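Local structure of Rik1-associated factor 1 (Schizosaccharomyces pombe, 4O9D) at residues H283-N288 with A342-K347; G348-T353 with V362-L367. The protein belongs to the Clr4 methyltransferase complex, which ubiquitylates and methylates histone H3 to establish heterochromatin. All coordinates share one frame; numbering follows the deposited sequence.

Interaction 1 (H283-N288 with A342-K347); sequences HATISN and AQWQPK
W344 and T285 make the principal polar link between the innermost strands of two successive blades in the WD-repeat propeller, the part of the protein present in this chain. Strands 283-286 and 342-344 run nearly parallel, 11° apart, but their axes stay 7.6 Å from one another, so side chains rather than backbone bonds bridge the gap. W344 holds CG anti to its carbonyl carbon, and the indole beyond it reaches the neighbouring blade, where NE1 donates to T285 OG1 at 2.8 Å. The acceptor lies almost in the ring plane, 8° out of it. The same hydroxyl oxygen is also hydrogen-bonded to T294 OG1 on the next strand of its own blade. A second, weak hydrogen bond runs from N288 ND2 to Q345 O (3.0 Å); the stronger partner of that amide nitrogen is G348 O.

Carbon contacts fill the rest. S287 lies over one face of the indole, its CB 3.6 Å from the centroid of the six-membered ring and 19° off the normal, a CH-pi contact. S287 CA lies over the same face, offset toward the rim, 3.4 Å from W344 CE2, while F351 meets the opposite face. The side chains of N288 and W344 slide past each other, with ND2 3.7 Å from W344 CB. At the other end, the CB atoms of H283 and A342 touch loosely at 4.2 Å.

The buried indole thus has its single N-H satisfied, and the in-plane bond and the packing of S287 and F351 on opposite faces together restrict its rotation.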
loop_
_atom_site.group_PDB
_atom_site.type_symbol
_atom_site.label_atom_id
_atom_site.label_comp_id
_atom_site.label_asym_id
_atom_site.label_seq_id
_atom_site.Cartn_x
_atom_site.Cartn_y
_atom_site.Cartn_z
ATOM N N HIS A 283 -7.384 0.821 6.667
ATOM C CA HIS A 283 -6.492 1.945 6.352
ATOM C C HIS A 283 -6.678 3.092 7.337
ATOM O O HIS A 283 -7.816 3.519 7.591
ATOM C CB HIS A 283 -6.764 2.499 4.932
ATOM C CG HIS A 283 -6.560 1.501 3.837
ATOM N ND1 HIS A 283 -5.309 1.090 3.437
ATOM C CD2 HIS A 283 -7.448 0.817 3.069
ATOM C CE1 HIS A 283 -5.429 0.182 2.479
ATOM N NE2 HIS A 283 -6.713 0.011 2.226
ATOM N N ALA A 284 -5.567 3.606 7.861
ATOM C CA ALA A 284 -5.583 4.848 8.638
ATOM C C ALA A 284 -4.784 5.913 7.896
ATOM O O ALA A 284 -3.778 5.580 7.241
ATOM C CB ALA A 284 -4.976 4.609 10.011
ATOM N N THR A 285 -5.198 7.184 7.984
ATOM C CA THR A 285 -4.394 8.263 7.390
ATOM C C THR A 285 -4.300 9.479 8.308
ATOM O O THR A 285 -4.917 9.533 9.378
ATOM C CB THR A 285 -4.934 8.763 5.998
ATOM O OG1 THR A 285 -6.092 9.590 6.196
ATOM C CG2 THR A 285 -5.278 7.582 5.091
ATOM N N ILE A 286 -3.469 10.427 7.899
ATOM C CA ILE A 286 -3.485 11.761 8.482
ATOM C C ILE A 286 -3.765 12.717 7.344
ATOM O O ILE A 286 -3.189 12.549 6.266
ATOM C CB ILE A 286 -2.104 12.169 9.032
ATOM C CG1 ILE A 286 -1.608 11.193 10.094
ATOM C CG2 ILE A 286 -2.182 13.583 9.594
ATOM C CD1 ILE A 286 -0.093 11.293 10.341
ATOM N N SER A 287 -4.560 13.755 7.582
ATOM C CA SER A 287 -4.806 14.763 6.547
ATOM C C SER A 287 -3.533 15.483 6.132
ATOM O O SER A 287 -2.552 15.509 6.872
ATOM C CB SER A 287 -5.854 15.806 7.003
ATOM O OG SER A 287 -5.376 16.577 8.099
ATOM N N ASN A 288 -3.538 16.052 4.923
ATOM C CA ASN A 288 -2.428 16.881 4.486
ATOM C C ASN A 288 -2.215 18.082 5.408
ATOM O O ASN A 288 -1.086 18.532 5.565
ATOM C CB ASN A 288 -2.616 17.355 3.044
ATOM C CG ASN A 288 -2.499 16.210 2.030
ATOM O OD1 ASN A 288 -1.863 15.177 2.300
ATOM N ND2 ASN A 288 -3.115 16.392 0.858
ATOM N N ALA A 342 -8.308 4.755 0.389
ATOM C CA ALA A 342 -8.449 5.913 1.258
ATOM C C ALA A 342 -7.209 6.794 1.138
ATOM O O ALA A 342 -6.155 6.434 1.644
ATOM C CB ALA A 342 -8.660 5.473 2.715
ATOM N N GLN A 343 -7.343 7.936 0.461
ATOM C CA GLN A 343 -6.189 8.802 0.194
ATOM C C GLN A 343 -6.593 10.252 0.133
ATOM O O GLN A 343 -7.673 10.596 -0.380
ATOM C CB GLN A 343 -5.528 8.442 -1.157
ATOM C CG GLN A 343 -4.746 7.131 -1.161
ATOM C CD GLN A 343 -3.800 7.007 -2.354
ATOM O OE1 GLN A 343 -3.824 7.824 -3.278
ATOM N NE2 GLN A 343 -2.951 5.978 -2.329
ATOM N N TRP A 344 -5.700 11.102 0.608
ATOM C CA TRP A 344 -5.808 12.530 0.388
ATOM C C TRP A 344 -5.236 12.911 -0.966
ATOM O O TRP A 344 -4.168 12.444 -1.383
ATOM C CB TRP A 344 -5.114 13.294 1.511
ATOM C CG TRP A 344 -5.781 13.001 2.842
ATOM C CD1 TRP A 344 -5.552 11.926 3.655
ATOM C CD2 TRP A 344 -6.799 13.780 3.482
ATOM N NE1 TRP A 344 -6.354 11.999 4.780
ATOM C CE2 TRP A 344 -7.134 13.122 4.688
ATOM C CE3 TRP A 344 -7.469 14.969 3.149
ATOM C CZ2 TRP A 344 -8.096 13.615 5.556
ATOM C CZ3 TRP A 344 -8.410 15.465 4.026
ATOM C CH2 TRP A 344 -8.729 14.792 5.205
ATOM N N GLN A 345 -6.014 13.716 -1.679
ATOM C CA GLN A 345 -5.593 14.313 -2.934
ATOM C C GLN A 345 -4.194 14.899 -2.784
ATOM O O GLN A 345 -3.987 15.812 -1.987
ATOM C CB GLN A 345 -6.578 15.438 -3.288
ATOM C CG GLN A 345 -6.000 16.512 -4.201
ATOM C CD GLN A 345 -6.428 16.321 -5.634
ATOM O OE1 GLN A 345 -7.585 16.549 -5.983
ATOM N NE2 GLN A 345 -5.500 15.875 -6.474
ATOM N N PRO A 346 -3.224 14.392 -3.553
ATOM C CA PRO A 346 -1.924 15.026 -3.347
ATOM C C PRO A 346 -1.993 16.510 -3.701
ATOM O O PRO A 346 -2.696 16.893 -4.643
ATOM C CB PRO A 346 -0.994 14.249 -4.285
ATOM C CG PRO A 346 -1.695 12.934 -4.503
ATOM C CD PRO A 346 -3.167 13.311 -4.544
ATOM N N LYS A 347 -1.310 17.331 -2.911
ATOM C CA LYS A 347 -1.206 18.754 -3.188
ATOM C C LYS A 347 -2.518 19.506 -2.887
ATOM O O LYS A 347 -2.574 20.718 -3.052
ATOM C CB LYS A 347 -0.781 18.965 -4.649
ATOM C CG LYS A 347 0.523 18.233 -5.016
ATOM C CD LYS A 347 0.519 17.721 -6.452
ATOM C CE LYS A 347 0.494 18.865 -7.452
ATOM N NZ LYS A 347 1.413 18.622 -8.611
#

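Interaction 2 (G348-T353 with V362-L367); sequences GNLFVT and VWDLRL
W363, on strand 359-363, lays its side chain beside F351 and T353. Its CB lies 3.8 Å from F351 O, and CG is also near that carbonyl, which comes nearer still farther out, 3.5 Å from CD1, near the ring plane. CD1 also packs against F351 CD2. At NE1 the indole donates to T353 OG1 (2.8 Å, 159° at the hydrogen), which sits at the ring edge, with the two side chains crossing at about a right angle. Beyond NE1, CE2 and CZ2 border the same T353 OG1, CE2 at 3.8 Å. T353 places OG1 between its backbone N and carbonyl carbon (chi1 66°), and H319 NE2 is hydrogen-bonded to this oxygen. This is the tryptophan–threonine–histidine arrangement familiar from WD40 repeats, and W363-D364 is the WD dipeptide of the blade's third strand, here paired antiparallel with the second. F351 and W363 exchange both backbone hydrogen bonds, N to O each way, and V352 and V362 form the adjoining non-hydrogen-bonded pair. L350 CD1 touches V362 CG1, while L350 CD2 approaches D364 CB at 3.6 Å. A type I turn runs from D364 to L367. D364 OD1 accepts from R366 N, making an Asx turn, and from R366 NE at 3.0 Å in a salt bridge, while R366 NH2 reaches OD2. Held side-on in this way, the guanidinium presents one face to N349 CB, 3.5 Å above its plane. One water links N349 O to L365 N, and another takes hydrogen bonds from N349 ND2 and R366 NH1.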
loop_
_atom_site.group_PDB
_atom_site.type_symbol
_atom_site.label_atom_id
_atom_site.label_comp_id
_atom_site.label_asym_id
_atom_site.label_seq_id
_atom_site.Cartn_x
_atom_site.Cartn_y
_atom_site.Cartn_z
ATOM N N GLY A 348 -3.543 18.792 -2.409
ATOM C CA GLY A 348 -4.839 19.385 -2.120
ATOM C C GLY A 348 -5.331 19.117 -0.701
ATOM O O GLY A 348 -4.552 18.727 0.174
ATOM N N ASN A 349 -6.626 19.328 -0.477
ATOM C CA ASN A 349 -7.236 19.076 0.828
ATOM C C ASN A 349 -8.454 18.148 0.803
ATOM O O ASN A 349 -9.064 17.883 1.833
ATOM C CB ASN A 349 -7.573 20.403 1.504
ATOM C CG ASN A 349 -6.332 21.150 1.952
ATOM O OD1 ASN A 349 -5.486 20.607 2.682
ATOM N ND2 ASN A 349 -6.195 22.385 1.495
ATOM N N LEU A 350 -8.787 17.607 -0.355
ATOM C CA LEU A 350 -9.910 16.678 -0.427
ATOM C C LEU A 350 -9.498 15.243 -0.055
ATOM O O LEU A 350 -8.366 14.818 -0.315
ATOM C CB LEU A 350 -10.513 16.681 -1.829
ATOM C CG LEU A 350 -11.232 17.979 -2.199
ATOM C CD1 LEU A 350 -11.791 17.916 -3.595
ATOM C CD2 LEU A 350 -12.338 18.286 -1.197
ATOM N N PHE A 351 -10.434 14.509 0.537
ATOM C CA PHE A 351 -10.214 13.121 0.929
ATOM C C PHE A 351 -11.036 12.253 -0.025
ATOM O O PHE A 351 -12.142 12.631 -0.436
ATOM C CB PHE A 351 -10.650 12.929 2.391
ATOM C CG PHE A 351 -10.409 11.533 2.948
ATOM C CD1 PHE A 351 -9.128 10.981 2.975
ATOM C CD2 PHE A 351 -11.457 10.808 3.501
ATOM C CE1 PHE A 351 -8.919 9.715 3.501
ATOM C CE2 PHE A 351 -11.257 9.550 4.061
ATOM C CZ PHE A 351 -9.973 8.994 4.056
ATOM N N VAL A 352 -10.475 11.116 -0.406
ATOM C CA VAL A 352 -11.102 10.232 -1.358
ATOM C C VAL A 352 -11.107 8.778 -0.886
ATOM O O VAL A 352 -10.049 8.186 -0.587
ATOM C CB VAL A 352 -10.385 10.298 -2.737
ATOM C CG1 VAL A 352 -11.105 9.429 -3.741
ATOM C CG2 VAL A 352 -10.291 11.732 -3.219
ATOM N N THR A 353 -12.291 8.177 -0.891
ATOM C CA THR A 353 -12.452 6.831 -0.397
ATOM C C THR A 353 -13.232 5.973 -1.387
ATOM O O THR A 353 -14.094 6.465 -2.117
ATOM C CB THR A 353 -13.133 6.811 1.004
ATOM O OG1 THR A 353 -14.484 7.284 0.919
ATOM C CG2 THR A 353 -12.372 7.670 1.983
ATOM N N VAL A 362 -15.905 11.563 -2.832
ATOM C CA VAL A 362 -14.999 12.688 -2.571
ATOM C C VAL A 362 -15.564 13.472 -1.371
ATOM O O VAL A 362 -16.771 13.754 -1.340
ATOM C CB VAL A 362 -14.837 13.629 -3.800
ATOM C CG1 VAL A 362 -13.869 14.776 -3.500
ATOM C CG2 VAL A 362 -14.370 12.850 -5.055
ATOM N N TRP A 363 -14.698 13.792 -0.397
ATOM C CA TRP A 363 -15.106 14.438 0.848
ATOM C C TRP A 363 -14.263 15.676 1.172
ATOM O O TRP A 363 -13.049 15.677 0.937
ATOM C CB TRP A 363 -14.974 13.467 2.029
ATOM C CG TRP A 363 -15.462 12.051 1.790
ATOM C CD1 TRP A 363 -14.746 11.014 1.274
ATOM C CD2 TRP A 363 -16.766 11.524 2.108
ATOM N NE1 TRP A 363 -15.524 9.863 1.242
ATOM C CE2 TRP A 363 -16.765 10.154 1.745
ATOM C CE3 TRP A 363 -17.935 12.083 2.669
ATOM C CZ2 TRP A 363 -17.879 9.327 1.920
ATOM C CZ3 TRP A 363 -19.053 11.260 2.836
ATOM C CH2 TRP A 363 -19.015 9.895 2.462
ATOM N N ASP A 364 -14.896 16.724 1.717
ATOM C CA ASP A 364 -14.157 17.863 2.296
ATOM C C ASP A 364 -14.502 17.997 3.783
ATOM O O ASP A 364 -15.608 18.396 4.141
ATOM C CB ASP A 364 -14.463 19.175 1.594
ATOM C CG ASP A 364 -13.487 20.275 1.981
ATOM O OD1 ASP A 364 -13.001 20.275 3.139
ATOM O OD2 ASP A 364 -13.174 21.122 1.121
ATOM N N LEU A 365 -13.548 17.648 4.638
ATOM C CA LEU A 365 -13.804 17.538 6.085
ATOM C C LEU A 365 -13.986 18.902 6.745
ATOM O O LEU A 365 -14.358 19.011 7.922
ATOM C CB LEU A 365 -12.667 16.753 6.750
ATOM C CG LEU A 365 -12.853 15.237 6.670
ATOM C CD1 LEU A 365 -14.056 14.809 7.542
ATOM C CD2 LEU A 365 -13.042 14.759 5.243
ATOM N N ARG A 366 -13.755 19.949 5.977
ATOM C CA ARG A 366 -13.916 21.297 6.495
ATOM C C ARG A 366 -15.367 21.805 6.278
ATOM O O ARG A 366 -15.726 22.905 6.708
ATOM C CB ARG A 366 -12.886 22.210 5.829
ATOM C CG ARG A 366 -11.443 21.664 5.904
ATOM C CD ARG A 366 -10.480 22.453 5.019
ATOM N NE ARG A 366 -10.661 22.171 3.592
ATOM C CZ ARG A 366 -10.158 22.919 2.608
ATOM N NH1 ARG A 366 -9.445 24.007 2.882
ATOM N NH2 ARG A 366 -10.368 22.595 1.344
ATOM N N LEU A 367 -16.207 20.993 5.636
ATOM C CA LEU A 367 -17.623 21.358 5.460
ATOM C C LEU A 367 -18.535 20.640 6.449
ATOM O O LEU A 367 -18.248 19.524 6.864
ATOM C CB LEU A 367 -18.093 21.030 4.056
ATOM C CG LEU A 367 -17.401 21.728 2.887
ATOM C CD1 LEU A 367 -18.094 21.311 1.596
ATOM C CD2 LEU A 367 -17.421 23.240 3.034
HETATM O O HOH W 1 -10.801 18.279 3.829
HETATM O O HOH W 2 -8.080 24.047 0.336
#

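In the fold
Interactions 1 and 2 adjoin, their centres about 9 Å apart, and both include strands of the blade formed by residues 341-377. Interaction 1 joins that blade to its predecessor near the centre of the propeller; interaction 2 pairs the blade's own second and third strands farther out. The chemistry follows: backbone hydrogen bonds zip the hairpin together, whereas between blades side chains do the joining. Each contact has a buried tryptophan donating to a threonine. Interaction 2 is largely buried although farther out, with R366 exposed at its turn, while interaction 1 is only partly buried. A probable backbone hydrogen bond between Q343 O and V352 N connects the two, as does W344 CZ3 packing on N349 O.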